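Local coordinates for delta-1-pyrroline-5-carboxylate dehydrogenase, mitochondrial (Mus musculus, PDB 4E3X), which oxidises L-glutamate gamma-semialdehyde, in equilibrium with pyrroline-5-carboxylate, to glutamate with NAD+, the last step of proline degradation, and works as a homodimer, at residues B[198-210]-B[226-238]. Residues are numbered along the deposited sequence; the frame is centred on the assembly and turned at random.
With PRO (proline), chain J.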
loop_
_atom_site.group_PDB
_atom_site.type_symbol
_atom_site.label_atom_id
_atom_site.label_comp_id
_atom_site.label_asym_id
_atom_site.label_seq_id
_atom_site.Cartn_x
_atom_site.Cartn_y
_atom_site.Cartn_z
ATOM N N ARG B 198 13.628 -4.356 2.810
ATOM C CA ARG B 198 13.994 -3.515 3.947
ATOM C C ARG B 198 12.784 -3.268 4.823
ATOM O O ARG B 198 11.680 -3.078 4.319
ATOM C CB ARG B 198 14.489 -2.141 3.474
ATOM C CG ARG B 198 15.677 -2.151 2.511
ATOM C CD ARG B 198 16.048 -0.724 2.079
ATOM N NE ARG B 198 14.917 -0.023 1.474
ATOM C CZ ARG B 198 15.004 1.114 0.788
ATOM N NH1 ARG B 198 16.185 1.671 0.551
ATOM N NH2 ARG B 198 13.902 1.680 0.307
ATOM N N GLY B 199 12.990 -3.190 6.136
ATOM C CA GLY B 199 11.965 -2.614 6.989
ATOM C C GLY B 199 11.817 -1.128 6.684
ATOM O O GLY B 199 12.652 -0.548 5.992
ATOM N N LEU B 200 10.744 -0.510 7.163
ATOM C CA LEU B 200 10.573 0.930 6.990
ATOM C C LEU B 200 11.582 1.676 7.865
ATOM O O LEU B 200 11.915 1.222 8.972
ATOM C CB LEU B 200 9.147 1.350 7.343
ATOM C CG LEU B 200 8.006 0.518 6.766
ATOM C CD1 LEU B 200 6.653 1.091 7.178
ATOM C CD2 LEU B 200 8.100 0.374 5.250
ATOM N N GLU B 201 12.087 2.786 7.344
ATOM C CA GLU B 201 13.043 3.580 8.082
ATOM C C GLU B 201 12.268 4.501 9.009
ATOM O O GLU B 201 11.499 5.343 8.552
ATOM C CB GLU B 201 13.912 4.390 7.127
ATOM C CG GLU B 201 15.099 5.038 7.804
ATOM C CD GLU B 201 15.991 5.789 6.836
ATOM O OE1 GLU B 201 17.183 5.955 7.158
ATOM O OE2 GLU B 201 15.507 6.211 5.760
ATOM N N GLY B 202 12.469 4.334 10.311
ATOM C CA GLY B 202 11.682 5.042 11.305
ATOM C C GLY B 202 11.058 4.038 12.255
ATOM O O GLY B 202 11.584 2.942 12.413
ATOM N N PHE B 203 9.943 4.399 12.887
ATOM C CA PHE B 203 9.226 3.460 13.755
ATOM C C PHE B 203 7.766 3.396 13.340
ATOM O O PHE B 203 7.249 4.319 12.698
ATOM C CB PHE B 203 9.331 3.863 15.234
ATOM C CG PHE B 203 8.513 5.075 15.591
ATOM C CD1 PHE B 203 9.006 6.349 15.351
ATOM C CD2 PHE B 203 7.242 4.946 16.144
ATOM C CE1 PHE B 203 8.253 7.478 15.662
ATOM C CE2 PHE B 203 6.485 6.068 16.459
ATOM C CZ PHE B 203 6.989 7.335 16.214
ATOM N N VAL B 204 7.110 2.305 13.726
ATOM C CA VAL B 204 5.695 2.095 13.463
ATOM C C VAL B 204 4.927 2.176 14.779
ATOM O O VAL B 204 5.367 1.636 15.797
ATOM C CB VAL B 204 5.484 0.699 12.817
ATOM C CG1 VAL B 204 4.000 0.354 12.699
ATOM C CG2 VAL B 204 6.196 0.628 11.466
ATOM N N ALA B 205 3.794 2.873 14.763
ATOM C CA ALA B 205 2.903 2.913 15.915
ATOM C C ALA B 205 1.770 1.912 15.714
ATOM O O ALA B 205 1.067 1.968 14.706
ATOM C CB ALA B 205 2.345 4.315 16.083
ATOM N N ALA B 206 1.603 0.993 16.659
ATOM C CA ALA B 206 0.534 -0.014 16.589
ATOM C C ALA B 206 -0.509 0.289 17.653
ATOM O O ALA B 206 -0.179 0.447 18.830
ATOM C CB ALA B 206 1.090 -1.419 16.780
ATOM N N ILE B 207 -1.764 0.391 17.228
ATOM C CA ILE B 207 -2.864 0.767 18.107
ATOM C C ILE B 207 -3.962 -0.280 17.983
ATOM O O ILE B 207 -4.611 -0.377 16.942
ATOM C CB ILE B 207 -3.402 2.156 17.710
ATOM C CG1 ILE B 207 -2.310 3.229 17.869
ATOM C CG2 ILE B 207 -4.660 2.498 18.507
ATOM C CD1 ILE B 207 -2.627 4.548 17.201
ATOM N N SER B 208 -4.150 -1.067 19.037
ATOM C CA SER B 208 -5.001 -2.258 18.958
ATOM C C SER B 208 -6.297 -2.141 19.773
ATOM O O SER B 208 -6.367 -1.371 20.730
ATOM C CB SER B 208 -4.202 -3.498 19.366
ATOM O OG SER B 208 -3.628 -3.352 20.650
ATOM N N PRO B 209 -7.330 -2.909 19.389
ATOM C CA PRO B 209 -8.655 -2.790 20.008
ATOM C C PRO B 209 -8.896 -3.833 21.099
ATOM O O PRO B 209 -8.150 -4.803 21.229
ATOM C CB PRO B 209 -9.587 -3.072 18.834
ATOM C CG PRO B 209 -8.856 -4.130 18.079
ATOM C CD PRO B 209 -7.379 -3.782 18.201
ATOM N N PHE B 210 -9.969 -3.652 21.857
ATOM C CA PHE B 210 -10.239 -4.535 22.978
ATOM C C PHE B 210 -10.682 -5.919 22.565
ATOM O O PHE B 210 -10.556 -6.875 23.337
ATOM C CB PHE B 210 -11.322 -3.944 23.894
ATOM C CG PHE B 210 -12.730 -4.054 23.349
ATOM C CD1 PHE B 210 -13.527 -5.155 23.653
ATOM C CD2 PHE B 210 -13.269 -3.050 22.559
ATOM C CE1 PHE B 210 -14.823 -5.262 23.163
ATOM C CE2 PHE B 210 -14.565 -3.147 22.072
ATOM C CZ PHE B 210 -15.340 -4.257 22.374
ATOM N N MET B 226 8.853 -7.838 9.843
ATOM C CA MET B 226 9.417 -7.282 8.620
ATOM C C MET B 226 10.576 -6.320 8.868
ATOM O O MET B 226 10.995 -5.605 7.966
ATOM C CB MET B 226 8.314 -6.609 7.801
ATOM C CG MET B 226 7.168 -7.550 7.454
ATOM S SD MET B 226 7.668 -9.073 6.637
ATOM C CE MET B 226 8.151 -8.459 5.030
ATOM N N GLY B 227 11.121 -6.334 10.077
ATOM C CA GLY B 227 12.311 -5.545 10.359
ATOM C C GLY B 227 12.048 -4.160 10.905
ATOM O O GLY B 227 12.954 -3.335 10.974
ATOM N N ASN B 228 10.800 -3.901 11.278
ATOM C CA ASN B 228 10.457 -2.635 11.905
ATOM C C ASN B 228 10.589 -2.659 13.416
ATOM O O ASN B 228 10.622 -3.724 14.038
ATOM C CB ASN B 228 9.034 -2.243 11.538
ATOM C CG ASN B 228 8.877 -2.064 10.059
ATOM O OD1 ASN B 228 9.352 -1.075 9.514
ATOM N ND2 ASN B 228 8.254 -3.039 9.389
ATOM N N VAL B 229 10.655 -1.466 13.991
ATOM C CA VAL B 229 10.526 -1.294 15.425
ATOM C C VAL B 229 9.206 -0.576 15.698
ATOM O O VAL B 229 8.728 0.202 14.876
ATOM C CB VAL B 229 11.730 -0.552 16.043
ATOM C CG1 VAL B 229 12.996 -1.376 15.860
ATOM C CG2 VAL B 229 11.893 0.839 15.443
ATOM N N VAL B 230 8.617 -0.854 16.853
ATOM C CA VAL B 230 7.208 -0.562 17.077
ATOM C C VAL B 230 6.956 -0.014 18.473
ATOM O O VAL B 230 7.501 -0.531 19.456
ATOM C CB VAL B 230 6.373 -1.862 16.933
ATOM C CG1 VAL B 230 4.896 -1.618 17.224
ATOM C CG2 VAL B 230 6.561 -2.516 15.552
ATOM N N LEU B 231 6.143 1.037 18.553
ATOM C CA LEU B 231 5.489 1.404 19.799
ATOM C C LEU B 231 4.083 0.841 19.780
ATOM O O LEU B 231 3.266 1.215 18.939
ATOM C CB LEU B 231 5.434 2.922 19.983
ATOM C CG LEU B 231 6.602 3.570 20.735
ATOM C CD1 LEU B 231 7.917 3.395 19.989
ATOM C CD2 LEU B 231 6.316 5.054 21.006
ATOM N N TRP B 232 3.818 -0.090 20.687
ATOM C CA TRP B 232 2.510 -0.719 20.777
ATOM C C TRP B 232 1.712 -0.139 21.930
ATOM O O TRP B 232 2.079 -0.313 23.091
ATOM C CB TRP B 232 2.686 -2.222 20.963
ATOM C CG TRP B 232 1.411 -3.002 21.066
ATOM C CD1 TRP B 232 0.150 -2.611 20.681
ATOM C CD2 TRP B 232 1.279 -4.330 21.577
ATOM N NE1 TRP B 232 -0.753 -3.625 20.933
ATOM C CE2 TRP B 232 -0.086 -4.677 21.501
ATOM C CE3 TRP B 232 2.182 -5.250 22.124
ATOM C CZ2 TRP B 232 -0.559 -5.921 21.920
ATOM C CZ3 TRP B 232 1.706 -6.482 22.544
ATOM C CH2 TRP B 232 0.348 -6.800 22.446
ATOM N N LYS B 233 0.633 0.567 21.581
ATOM C CA LYS B 233 -0.369 1.011 22.541
ATOM C C LYS B 233 -1.510 -0.009 22.542
ATOM O O LYS B 233 -2.373 0.028 21.669
ATOM C CB LYS B 233 -0.911 2.396 22.163
ATOM C CG LYS B 233 -1.999 2.904 23.113
ATOM C CD LYS B 233 -3.079 3.697 22.349
ATOM C CE LYS B 233 -4.319 4.000 23.187
ATOM N NZ LYS B 233 -4.958 2.762 23.710
ATOM N N PRO B 234 -1.512 -0.934 23.514
ATOM C CA PRO B 234 -2.601 -1.914 23.562
ATOM C C PRO B 234 -3.884 -1.293 24.101
ATOM O O PRO B 234 -3.861 -0.215 24.694
ATOM C CB PRO B 234 -2.085 -2.988 24.540
ATOM C CG PRO B 234 -0.667 -2.618 24.839
ATOM C CD PRO B 234 -0.555 -1.145 24.607
ATOM N N SER B 235 -4.994 -1.992 23.912
ATOM C CA SER B 235 -6.274 -1.536 24.418
ATOM C C SER B 235 -6.355 -1.653 25.936
ATOM O O SER B 235 -6.038 -2.707 26.497
ATOM C CB SER B 235 -7.382 -2.379 23.820
ATOM O OG SER B 235 -8.604 -2.123 24.476
ATOM N N ASP B 236 -6.789 -0.580 26.598
ATOM C CA ASP B 236 -6.973 -0.589 28.044
ATOM C C ASP B 236 -7.800 -1.790 28.501
ATOM O O ASP B 236 -7.515 -2.403 29.528
ATOM C CB ASP B 236 -7.716 0.667 28.504
ATOM C CG ASP B 236 -6.942 1.950 28.287
ATOM O OD1 ASP B 236 -5.786 1.924 27.825
ATOM O OD2 ASP B 236 -7.519 3.003 28.611
ATOM N N THR B 237 -8.839 -2.106 27.739
ATOM C CA THR B 237 -9.795 -3.129 28.144
ATOM C C THR B 237 -9.368 -4.544 27.734
ATOM O O THR B 237 -10.106 -5.504 27.968
ATOM C CB THR B 237 -11.218 -2.786 27.643
ATOM O OG1 THR B 237 -11.135 -2.237 26.328
ATOM C CG2 THR B 237 -11.850 -1.725 28.526
ATOM N N ALA B 238 -8.155 -4.667 27.187
ATOM C CA ALA B 238 -7.554 -5.973 26.904
ATOM C C ALA B 238 -6.125 -6.043 27.436
ATOM O O ALA B 238 -5.312 -6.822 26.939
ATOM C CB ALA B 238 -7.568 -6.271 25.405
HETATM N N PRO J . -15.560 0.593 24.867
HETATM C CA PRO J . -15.254 2.017 24.706
HETATM C C PRO J . -16.399 2.765 24.031
HETATM O O PRO J . -17.476 2.204 23.810
HETATM C CB PRO J . -13.997 2.017 23.814
HETATM C CG PRO J . -13.745 0.564 23.442
HETATM C CD PRO J . -14.407 -0.247 24.507
HETATM O OXT PRO J . -16.277 3.948 23.710
HETATM O O HOH W 1 13.487 -1.024 9.551
HETATM O O HOH W 2 10.369 0.535 11.734
HETATM O O HOH W 3 -4.696 -4.826 22.689
HETATM O O HOH W 4 -4.982 0.793 21.804
#
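G199 lies against the turn that ends helix 213-225: its CA is 3.3 Å from M226 O, and a side chain here would run into G227 O. One residue on, L200 N donates to N228 OD1 (2.8 Å) from 27° off the carbonyl plane, in a bent bond, while N228 ND2 turns to P223 O and W541 O. Strand 203-207 then runs parallel to strand 230-233, their axes coming within 4.7 Å. V204 gives its N-H to V229 O and takes that of L231; A206 repeats the pattern with L231 O and K233 N. On one face the methyl of A206 meets V230 CG1 (3.8 Å) and, more loosely, CD1 of W232. Past the strand, S208 OG accepts the indole N-H of W232 almost in the ring plane (NE1 to OG 2.9 Å, 169° at the hydrogen). With chi1 of W232 at -180°, CG lies anti to the backbone N and the ring reaches along the sheet to this hydroxyl. A phenylalanine in its place would probably leave S208 OG without its indole donor and set that hydroxyl freer to turn. Beyond P209, F210 CB meets S235 OG and T237 OG1, while F210 CD2 approaches a bound proline (3.6 Å to its CD). The two strands and helix 213-225 illustrate the beta-alpha-beta crossover of a Rossmann-type sheet, here in the NAD+-binding domain of an aldehyde dehydrogenase; S208 and K233, both NAD+-binding residues, sit where its strands end.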